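Local coordinates for protein MGS-M5 (Unidentified, PDB 4Q3N) that probably catalyses the NAD-dependent interconversion of L-lactate and pyruvate as a Rossmann-fold lactate dehydrogenase, at residues S110-N113 / G114-V118; T242-F246 / N247-R251; L288-N291 / E292-S296; A302-L305 / R306-D310. All blocks are in the same frame, centred on the assembly; numbering follows the deposited sequence.

Interaction 1 (S110-N113 / G114-V118)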
loop_
_atom_site.group_PDB
_atom_site.type_symbol
_atom_site.label_atom_id
_atom_site.label_comp_id
_atom_site.label_asym_id
_atom_site.label_seq_id
_atom_site.Cartn_x
_atom_site.Cartn_y
_atom_site.Cartn_z
ATOM N N SER A 110 -26.263 6.326 22.121
ATOM C CA SER A 110 -25.181 7.287 22.034
ATOM C C SER A 110 -25.500 8.444 21.071
ATOM O O SER A 110 -24.808 9.452 21.078
ATOM C CB SER A 110 -23.892 6.601 21.564
ATOM O OG SER A 110 -23.988 6.264 20.198
ATOM N N GLY A 111 -26.499 8.261 20.204
ATOM C CA GLY A 111 -26.742 9.210 19.126
ATOM C C GLY A 111 -26.168 8.745 17.794
ATOM O O GLY A 111 -26.284 9.440 16.784
ATOM N N PHE A 112 -25.526 7.577 17.805
ATOM C CA PHE A 112 -24.953 6.960 16.613
ATOM C C PHE A 112 -25.916 6.998 15.436
ATOM O O PHE A 112 -27.103 6.734 15.602
ATOM C CB PHE A 112 -24.617 5.500 16.923
ATOM C CG PHE A 112 -24.253 4.675 15.719
ATOM C CD1 PHE A 112 -23.002 4.752 15.168
ATOM C CD2 PHE A 112 -25.164 3.784 15.173
ATOM C CE1 PHE A 112 -22.643 3.946 14.080
ATOM C CE2 PHE A 112 -24.818 2.988 14.082
ATOM C CZ PHE A 112 -23.558 3.062 13.549
ATOM N N ASN A 113 -25.411 7.253 14.245
ATOM C CA ASN A 113 -26.273 7.211 13.085
ATOM C C ASN A 113 -25.478 6.754 11.897
ATOM O O ASN A 113 -25.652 7.283 10.804
ATOM C CB ASN A 113 -26.923 8.594 12.799
ATOM C CG ASN A 113 -28.103 8.494 11.814
ATOM O OD1 ASN A 113 -28.635 7.404 11.573
ATOM N ND2 ASN A 113 -28.512 9.627 11.245
ATOM N N GLY A 114 -24.599 5.769 12.114
ATOM C CA GLY A 114 -23.764 5.273 11.038
ATOM C C GLY A 114 -24.300 3.925 10.578
ATOM O O GLY A 114 -25.502 3.646 10.640
ATOM N N ILE A 115 -23.395 3.076 10.129
ATOM C CA ILE A 115 -23.737 1.759 9.628
ATOM C C ILE A 115 -23.409 0.666 10.659
ATOM O O ILE A 115 -22.377 0.759 11.339
ATOM C CB ILE A 115 -22.941 1.523 8.313
ATOM C CG1 ILE A 115 -23.454 2.535 7.248
ATOM C CG2 ILE A 115 -22.982 0.069 7.824
ATOM C CD1 ILE A 115 -22.467 2.581 6.075
ATOM N N LEU A 116 -24.262 -0.354 10.775
ATOM C CA LEU A 116 -23.974 -1.532 11.637
ATOM C C LEU A 116 -23.570 -2.699 10.788
ATOM O O LEU A 116 -24.251 -3.030 9.797
ATOM C CB LEU A 116 -25.215 -1.960 12.483
ATOM C CG LEU A 116 -25.751 -0.948 13.493
ATOM C CD1 LEU A 116 -27.043 -1.466 14.163
ATOM C CD2 LEU A 116 -24.690 -0.616 14.573
ATOM N N LEU A 117 -22.487 -3.335 11.193
ATOM C CA LEU A 117 -21.985 -4.562 10.563
ATOM C C LEU A 117 -21.906 -5.683 11.596
ATOM O O LEU A 117 -21.104 -5.601 12.531
ATOM C CB LEU A 117 -20.594 -4.330 9.971
ATOM C CG LEU A 117 -19.814 -5.532 9.439
ATOM C CD1 LEU A 117 -20.679 -6.351 8.468
ATOM C CD2 LEU A 117 -18.490 -5.052 8.708
ATOM N N VAL A 118 -22.729 -6.716 11.448
ATOM C CA VAL A 118 -22.793 -7.776 12.471
ATOM C C VAL A 118 -21.914 -8.937 12.013
ATOM O O VAL A 118 -22.043 -9.379 10.876
ATOM C CB VAL A 118 -24.255 -8.239 12.677
ATOM C CG1 VAL A 118 -24.302 -9.422 13.674
ATOM C CG2 VAL A 118 -25.081 -7.087 13.204
HETATM O O HOH W 1 -27.745 5.025 9.993
#

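Interaction 2 (T242-F246 / N247-R251). With ACT (acetate ion), chain F.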
loop_
_atom_site.group_PDB
_atom_site.type_symbol
_atom_site.label_atom_id
_atom_site.label_comp_id
_atom_site.label_asym_id
_atom_site.label_seq_id
_atom_site.Cartn_x
_atom_site.Cartn_y
_atom_site.Cartn_z
ATOM N N THR A 242 -15.407 -3.179 5.202
ATOM C CA THR A 242 -15.141 -1.842 5.742
ATOM C C THR A 242 -14.543 -0.913 4.664
ATOM O O THR A 242 -14.896 0.273 4.552
ATOM C CB THR A 242 -14.188 -1.949 6.952
ATOM O OG1 THR A 242 -14.813 -2.815 7.942
ATOM C CG2 THR A 242 -13.931 -0.561 7.560
ATOM N N ALA A 243 -13.602 -1.445 3.907
ATOM C CA ALA A 243 -12.896 -0.627 2.890
ATOM C C ALA A 243 -13.841 -0.227 1.780
ATOM O O ALA A 243 -13.804 0.904 1.294
ATOM C CB ALA A 243 -11.692 -1.414 2.319
ATOM N N ALA A 244 -14.757 -1.137 1.421
ATOM C CA ALA A 244 -15.747 -0.790 0.374
ATOM C C ALA A 244 -16.592 0.393 0.806
ATOM O O ALA A 244 -16.952 1.272 -0.009
ATOM C CB ALA A 244 -16.644 -1.980 0.067
ATOM N N ILE A 245 -16.942 0.422 2.096
ATOM C CA ILE A 245 -17.740 1.540 2.632
ATOM C C ILE A 245 -16.908 2.832 2.801
ATOM O O ILE A 245 -17.260 3.884 2.278
ATOM C CB ILE A 245 -18.375 1.160 4.006
ATOM C CG1 ILE A 245 -19.349 -0.003 3.803
ATOM C CG2 ILE A 245 -19.022 2.454 4.651
ATOM C CD1 ILE A 245 -19.754 -0.717 5.158
ATOM N N PHE A 246 -15.779 2.772 3.501
ATOM C CA PHE A 246 -15.045 4.023 3.737
ATOM C C PHE A 246 -14.387 4.581 2.453
ATOM O O PHE A 246 -14.174 5.776 2.329
ATOM C CB PHE A 246 -13.992 3.838 4.832
ATOM C CG PHE A 246 -14.617 3.845 6.209
ATOM C CD1 PHE A 246 -15.164 2.687 6.734
ATOM C CD2 PHE A 246 -14.767 5.031 6.899
ATOM C CE1 PHE A 246 -15.820 2.705 8.026
ATOM C CE2 PHE A 246 -15.403 5.072 8.178
ATOM C CZ PHE A 246 -15.937 3.914 8.725
ATOM N N ASN A 247 -14.058 3.712 1.515
ATOM C CA ASN A 247 -13.497 4.201 0.220
ATOM C C ASN A 247 -14.593 4.454 -0.813
ATOM O O ASN A 247 -14.307 4.785 -1.977
ATOM C CB ASN A 247 -12.469 3.204 -0.328
ATOM C CG ASN A 247 -11.229 3.142 0.549
ATOM O OD1 ASN A 247 -10.684 4.165 0.927
ATOM N ND2 ASN A 247 -10.820 1.977 0.885
ATOM N N ASN A 248 -15.847 4.303 -0.361
ATOM C CA ASN A 248 -17.002 4.654 -1.194
ATOM C C ASN A 248 -16.953 3.958 -2.578
ATOM O O ASN A 248 -17.085 4.617 -3.643
ATOM C CB ASN A 248 -17.055 6.190 -1.393
ATOM C CG ASN A 248 -18.356 6.644 -2.002
ATOM O OD1 ASN A 248 -19.378 5.980 -1.798
ATOM N ND2 ASN A 248 -18.352 7.820 -2.727
ATOM N N GLU A 249 -16.740 2.654 -2.581
ATOM C CA GLU A 249 -16.271 1.975 -3.802
ATOM C C GLU A 249 -17.398 1.608 -4.766
ATOM O O GLU A 249 -17.125 1.486 -5.931
ATOM C CB GLU A 249 -15.492 0.683 -3.439
ATOM C CG GLU A 249 -14.144 0.971 -2.814
ATOM C CD GLU A 249 -13.365 -0.287 -2.470
ATOM O OE1 GLU A 249 -13.965 -1.400 -2.403
ATOM O OE2 GLU A 249 -12.150 -0.136 -2.228
ATOM N N ASN A 250 -18.636 1.399 -4.270
ATOM C CA ASN A 250 -19.697 0.753 -5.076
ATOM C C ASN A 250 -19.164 -0.607 -5.546
ATOM O O ASN A 250 -19.165 -0.954 -6.751
ATOM C CB ASN A 250 -20.129 1.656 -6.254
ATOM C CG ASN A 250 -20.991 2.836 -5.793
ATOM O OD1 ASN A 250 -21.968 2.653 -5.079
ATOM N ND2 ASN A 250 -20.616 4.034 -6.176
ATOM N N ARG A 251 -18.699 -1.352 -4.551
ATOM C CA ARG A 251 -18.102 -2.679 -4.699
ATOM C C ARG A 251 -19.186 -3.741 -4.511
ATOM O O ARG A 251 -20.021 -3.612 -3.632
ATOM C CB ARG A 251 -17.028 -2.869 -3.660
ATOM C CG ARG A 251 -16.090 -4.072 -3.904
ATOM C CD ARG A 251 -15.104 -3.740 -5.048
ATOM N NE ARG A 251 -14.218 -4.876 -5.256
ATOM C CZ ARG A 251 -13.023 -4.818 -5.837
ATOM N NH1 ARG A 251 -12.558 -3.660 -6.272
ATOM N NH2 ARG A 251 -12.282 -5.927 -5.955
HETATM C C ACT F . -17.913 4.080 -9.247
HETATM O O ACT F . -17.875 4.220 -10.518
HETATM O OXT ACT F . -18.936 4.474 -8.597
HETATM C CH3 ACT F . -16.757 3.482 -8.496
#

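Interaction 3 (L288-N291 / E292-S296)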
loop_
_atom_site.group_PDB
_atom_site.type_symbol
_atom_site.label_atom_id
_atom_site.label_comp_id
_atom_site.label_asym_id
_atom_site.label_seq_id
_atom_site.Cartn_x
_atom_site.Cartn_y
_atom_site.Cartn_z
ATOM N N LEU A 288 -29.110 -11.815 -9.343
ATOM C CA LEU A 288 -28.608 -12.763 -10.338
ATOM C C LEU A 288 -29.732 -13.600 -10.895
ATOM O O LEU A 288 -30.689 -13.898 -10.177
ATOM C CB LEU A 288 -27.562 -13.721 -9.726
ATOM C CG LEU A 288 -26.390 -12.987 -9.065
ATOM C CD1 LEU A 288 -25.570 -14.044 -8.261
ATOM C CD2 LEU A 288 -25.531 -12.281 -10.173
ATOM N N LYS A 289 -29.611 -14.020 -12.158
ATOM C CA LYS A 289 -30.528 -15.040 -12.714
ATOM C C LYS A 289 -30.068 -16.405 -12.189
ATOM O O LYS A 289 -29.048 -16.919 -12.625
ATOM C CB LYS A 289 -30.540 -15.043 -14.263
ATOM C CG LYS A 289 -31.266 -13.885 -14.966
ATOM C CD LYS A 289 -31.556 -14.259 -16.454
ATOM C CE LYS A 289 -32.727 -13.479 -17.082
ATOM N NZ LYS A 289 -32.411 -12.127 -17.672
ATOM N N LEU A 290 -30.815 -17.002 -11.267
ATOM C CA LEU A 290 -30.413 -18.278 -10.679
ATOM C C LEU A 290 -31.004 -19.386 -11.496
ATOM O O LEU A 290 -32.079 -19.195 -12.052
ATOM C CB LEU A 290 -30.895 -18.399 -9.225
ATOM C CG LEU A 290 -30.319 -17.362 -8.289
ATOM C CD1 LEU A 290 -30.790 -17.635 -6.812
ATOM C CD2 LEU A 290 -28.800 -17.268 -8.382
ATOM N N ASN A 291 -30.356 -20.553 -11.554
ATOM C CA ASN A 291 -31.025 -21.661 -12.237
ATOM C C ASN A 291 -31.992 -22.318 -11.260
ATOM O O ASN A 291 -32.083 -21.927 -10.104
ATOM C CB ASN A 291 -30.030 -22.666 -12.853
ATOM C CG ASN A 291 -29.177 -23.388 -11.827
ATOM O OD1 ASN A 291 -29.513 -23.456 -10.658
ATOM N ND2 ASN A 291 -28.043 -23.931 -12.277
ATOM N N GLU A 292 -32.735 -23.295 -11.726
ATOM C CA GLU A 292 -33.798 -23.909 -10.924
ATOM C C GLU A 292 -33.283 -24.504 -9.613
ATOM O O GLU A 292 -33.876 -24.308 -8.542
ATOM C CB GLU A 292 -34.489 -24.967 -11.777
ATOM C CG GLU A 292 -35.567 -25.751 -11.104
ATOM C CD GLU A 292 -36.213 -26.761 -12.061
ATOM O OE1 GLU A 292 -36.035 -26.611 -13.296
ATOM O OE2 GLU A 292 -36.892 -27.697 -11.574
ATOM N N LYS A 293 -32.175 -25.232 -9.691
ATOM C CA LYS A 293 -31.558 -25.785 -8.490
ATOM C C LYS A 293 -31.190 -24.696 -7.472
ATOM O O LYS A 293 -31.551 -24.778 -6.305
ATOM C CB LYS A 293 -30.320 -26.597 -8.866
ATOM C CG LYS A 293 -29.515 -27.104 -7.679
ATOM C CD LYS A 293 -28.344 -27.986 -8.130
ATOM C CE LYS A 293 -27.444 -28.381 -6.943
ATOM N NZ LYS A 293 -26.319 -29.311 -7.279
ATOM N N GLU A 294 -30.489 -23.660 -7.921
ATOM C CA GLU A 294 -30.019 -22.589 -7.022
ATOM C C GLU A 294 -31.193 -21.824 -6.406
ATOM O O GLU A 294 -31.168 -21.439 -5.232
ATOM C CB GLU A 294 -29.114 -21.623 -7.815
ATOM C CG GLU A 294 -27.850 -22.263 -8.267
ATOM C CD GLU A 294 -27.197 -21.524 -9.437
ATOM O OE1 GLU A 294 -27.845 -20.632 -10.044
ATOM O OE2 GLU A 294 -26.050 -21.873 -9.774
ATOM N N ASN A 295 -32.233 -21.593 -7.206
ATOM C CA ASN A 295 -33.372 -20.865 -6.689
ATOM C C ASN A 295 -34.047 -21.666 -5.569
ATOM O O ASN A 295 -34.460 -21.129 -4.533
ATOM C CB ASN A 295 -34.375 -20.566 -7.805
ATOM C CG ASN A 295 -35.172 -19.301 -7.533
ATOM O OD1 ASN A 295 -34.647 -18.322 -7.009
ATOM N ND2 ASN A 295 -36.446 -19.326 -7.863
ATOM N N SER A 296 -34.161 -22.962 -5.810
ATOM C CA SER A 296 -34.663 -23.879 -4.800
ATOM C C SER A 296 -33.777 -23.843 -3.547
ATOM O O SER A 296 -34.275 -23.821 -2.404
ATOM C CB SER A 296 -34.742 -25.284 -5.372
ATOM O OG SER A 296 -35.203 -26.174 -4.390
#

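Interaction 4 (A302-L305 / R306-D310)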
loop_
_atom_site.group_PDB
_atom_site.type_symbol
_atom_site.label_atom_id
_atom_site.label_comp_id
_atom_site.label_asym_id
_atom_site.label_seq_id
_atom_site.Cartn_x
_atom_site.Cartn_y
_atom_site.Cartn_z
ATOM N N ALA A 302 -33.577 -19.561 2.908
ATOM C CA ALA A 302 -34.409 -18.487 3.451
ATOM C C ALA A 302 -35.490 -19.038 4.386
ATOM O O ALA A 302 -35.845 -18.417 5.397
ATOM C CB ALA A 302 -35.053 -17.690 2.327
ATOM N N ASN A 303 -36.045 -20.187 4.034
ATOM C CA ASN A 303 -37.095 -20.781 4.877
ATOM C C ASN A 303 -36.551 -21.166 6.245
ATOM O O ASN A 303 -37.207 -20.993 7.271
ATOM C CB ASN A 303 -37.711 -21.973 4.173
ATOM C CG ASN A 303 -38.613 -21.538 3.024
ATOM O OD1 ASN A 303 -39.057 -20.385 2.984
ATOM N ND2 ASN A 303 -38.875 -22.436 2.086
ATOM N N ILE A 304 -35.315 -21.632 6.244
ATOM C CA ILE A 304 -34.629 -22.065 7.456
ATOM C C ILE A 304 -34.413 -20.874 8.393
ATOM O O ILE A 304 -34.686 -20.950 9.582
ATOM C CB ILE A 304 -33.266 -22.742 7.087
ATOM C CG1 ILE A 304 -33.546 -24.148 6.522
ATOM C CG2 ILE A 304 -32.343 -22.846 8.322
ATOM C CD1 ILE A 304 -32.307 -24.847 5.930
ATOM N N LEU A 305 -33.956 -19.756 7.838
ATOM C CA LEU A 305 -33.736 -18.546 8.614
ATOM C C LEU A 305 -35.037 -17.940 9.078
ATOM O O LEU A 305 -35.168 -17.483 10.238
ATOM C CB LEU A 305 -32.935 -17.523 7.788
ATOM C CG LEU A 305 -31.520 -17.956 7.380
ATOM C CD1 LEU A 305 -30.935 -17.038 6.261
ATOM C CD2 LEU A 305 -30.597 -17.953 8.615
ATOM N N ARG A 306 -36.041 -17.971 8.217
ATOM C CA ARG A 306 -37.329 -17.436 8.632
ATOM C C ARG A 306 -37.899 -18.280 9.802
ATOM O O ARG A 306 -38.522 -17.747 10.738
ATOM C CB ARG A 306 -38.312 -17.387 7.453
ATOM C CG ARG A 306 -39.557 -16.554 7.740
ATOM C CD ARG A 306 -39.142 -15.135 8.173
ATOM N NE ARG A 306 -39.480 -14.925 9.569
ATOM C CZ ARG A 306 -39.548 -13.745 10.180
ATOM N NH1 ARG A 306 -39.270 -12.616 9.520
ATOM N NH2 ARG A 306 -39.927 -13.698 11.460
ATOM N N LYS A 307 -37.678 -19.588 9.769
ATOM C CA LYS A 307 -38.203 -20.437 10.865
ATOM C C LYS A 307 -37.461 -20.124 12.181
ATOM O O LYS A 307 -38.075 -20.061 13.264
ATOM C CB LYS A 307 -38.059 -21.922 10.507
ATOM C CG LYS A 307 -38.513 -22.916 11.610
ATOM C CD LYS A 307 -39.990 -22.729 11.937
ATOM C CE LYS A 307 -40.534 -23.923 12.712
ATOM N NZ LYS A 307 -39.658 -24.249 13.885
ATOM N N ASN A 308 -36.137 -19.969 12.074
ATOM C CA ASN A 308 -35.317 -19.522 13.195
ATOM C C ASN A 308 -35.881 -18.224 13.783
ATOM O O ASN A 308 -36.140 -18.146 14.967
ATOM C CB ASN A 308 -33.860 -19.295 12.766
ATOM C CG ASN A 308 -33.087 -20.592 12.522
ATOM O OD1 ASN A 308 -33.468 -21.670 12.972
ATOM N ND2 ASN A 308 -31.997 -20.480 11.787
ATOM N N LEU A 309 -36.102 -17.214 12.942
ATOM C CA LEU A 309 -36.632 -15.923 13.396
ATOM C C LEU A 309 -38.018 -16.056 14.017
ATOM O O LEU A 309 -38.280 -15.441 15.043
ATOM C CB LEU A 309 -36.660 -14.885 12.235
ATOM C CG LEU A 309 -35.305 -14.365 11.743
ATOM C CD1 LEU A 309 -35.402 -13.544 10.413
ATOM C CD2 LEU A 309 -34.541 -13.558 12.812
ATOM N N ASP A 310 -38.906 -16.834 13.406
ATOM C CA ASP A 310 -40.212 -17.089 13.992
ATOM C C ASP A 310 -40.088 -17.667 15.412
ATOM O O ASP A 310 -40.786 -17.264 16.351
ATOM C CB ASP A 310 -41.023 -18.072 13.115
ATOM C CG ASP A 310 -41.506 -17.460 11.799
ATOM O OD1 ASP A 310 -41.440 -16.218 11.641
ATOM O OD2 ASP A 310 -41.977 -18.228 10.928
#

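Interaction 1 (S110-N113 / G114-V118)
Phe112 lies over Gly114 in a local, mostly buried contact at the turn that leads from helix 89-109 into strand 115-118 of the NAD-binding domain. The ring lies above the backbone: Gly114 N sits under the centre of one face, 3.2 Å from its plane, while Ile115 O comes to the ring's edge, 3.4 Å from Phe112 CZ. With CG anti to the backbone N (chi1 169°), the ring is carried forward along the chain, over the Asn113-Gly114 peptide. A CB on Gly114 would probably crowd Phe112 CE1, consistent with a glycine here. One methyl of Leu116 reaches the same ring obliquely, its CD2 3.6 Å from Phe112 CE2. Just upstream, Ser110 OG accepts from Phe112 N at 3.1 Å, an ST turn closing the helix end, where Gly111 takes a positive phi. A water spans the turn, 2.7 Å from Gly114 O and 3.0 Å from Asn113 OD1. The strand that follows belongs to the parallel sheet of the Rossmann fold, hydrogen-bonded to strand 74-77 and to Ile142 of strand 141-143; Phe112 and Leu116 rest on Val75, and Ile115 turns to Ile245 of helix 232-246.

Interaction 2 (T242-F246 / N247-R251)
Glu249 has CG anti to its carbonyl carbon (chi1 -71°) and an extended chain beyond, which lays the carboxylate alongside the last helical turn, with OE1 3.4 Å from Ala244 CA. Asn247 makes the same first turn (chi1 -67°), bringing its amide back beside Ala243, where ND2 lies 3.8 Å from Ala243 CB. Helix 232-246 ends here in a Schellman motif, with Asn248 at positive phi. Glu249 N reaches back to Ala244 O at 2.9 Å, nearly straight and in the carbonyl plane, whereas Asn248 N meets Ile245 O at 3.0 Å from well above the carbonyl plane. Asn250 and Arg251 then both face Leu277 in a G1 beta bulge that starts strand 251-258, and Arg251 CB packs 3.9 Å from Ala244 CB. The carboxylate of Glu249 forms a salt bridge with Arg240; an alanine here would probably leave Arg240 without that mate and uncover the flank of Ala244. Arg251 is bridged to Asp164 of the second subunit, and Asn248 ND2 is bonded to Glu29 of the third. An acetate, probably from the crystallisation liquor, accepts from Asn250 ND2, its OXT 3.0 Å away.

Interaction 3 (L288-N291 / E292-S296)
Asn291 leaves an extended run of backbone and turns it into helix 292-311, its own carbonyl O accepting from Asn295 N at 2.9 Å as the first turn closes. This is a capping box, made by the N-cap residue Asn291 and by Glu294 three positions on. In one direction Glu294 N donates to Asn291 OD1 at 2.9 Å, almost in line with the side-chain C=O. The return bond runs from Asn291 N to Glu294 OE1, also 2.9 Å, and reaches that oxygen from above the carboxylate plane. Asn291 CG stands between its backbone N and carbonyl carbon (chi1 64°), the position that swings OD1 over the end of the helix. The amide and carboxylate are stacked, their planes 28° apart, and the two reciprocal bonds restrict the turning of both groups. The positive end of the helix dipole probably favours a charged carboxylate at Glu294, whose OE1 has a further partner in Ser185 OG. Leu290 packs against the cap: its CB lies 3.9 Å from Glu294 CB, and its side chain also touches Cys183 and Tyr263. Asn295, with ND2 bonded to Asp264, crosses Leu290 at about a right angle, and OD1 of Asn295 rests 3.9 Å from Leu290 CD1.

Interaction 4 (A302-L305 / R306-D310)
Arg306 sets its CB 3.4 Å from Ala302 O, the carbonyl that also takes its backbone N-H. Its CG stands anti to the backbone N (chi1 -167°), and bends at chi2 and chi3 then curl the guanidinium forward along the helix. There one face lies against Leu309 CB, 3.4 Å from the plane and off toward the rim, while NH2 makes a salt bridge to Asp310 OD1 at 2.9 Å; NE adds a weak bond to the same oxygen. NH1 donates to Gln268 O and NH2 also pairs with the C-terminal carboxylate of Tyr314, so the group is held from several directions. Lys307 comes next, its CB beside Asn303 O at 3.5 Å and its NZ paired with Asp311. These residues belong to the later turns of helix 292-311, the C-terminal helix, whose regular i to i+4 backbone bonds include Asn308 N to Ile304 O at 3.0 Å. Asn308 folds its amide back along the preceding turn, bringing CG within 3.4 Å of Ile304 O. Cutting Asn308 back to an alanine is likely to uncover the Ile304 carbonyl and lose part of the packing on Val125 of helix 123-134. Leu309 N closes on Leu305 O, and Leu309 CG lies 3.5 Å from that oxygen. The two leucines share helix 123-134 as neighbour: Leu305 packs on Asp124 and Val125, Leu309 on Tyr128. Asp310 N returns to Arg306 O at 2.8 Å.

Interactions 1 and 2 touch although they belong to different domains: Ile115 CD1, on the Rossmann strand, packs 3.7 Å from Ile245 CG2, near the end of helix 232-246, so the helix of the C-terminal domain rests against the NAD-binding sheet. Interactions 3 and 4 share helix 292-311, the first capping its start and the second lying further along; their centres are about 19 Å apart and their nearest atoms about 7 Å. Interactions 2 and 4 fall on opposite sides of the chain's centre, about 30 Å between centres. Interaction 2 also meets the bound acetate, through Asn250. Interactions 2 and 3 both reach the second subunit, whereas interactions 1 and 4 touch no other protein chain.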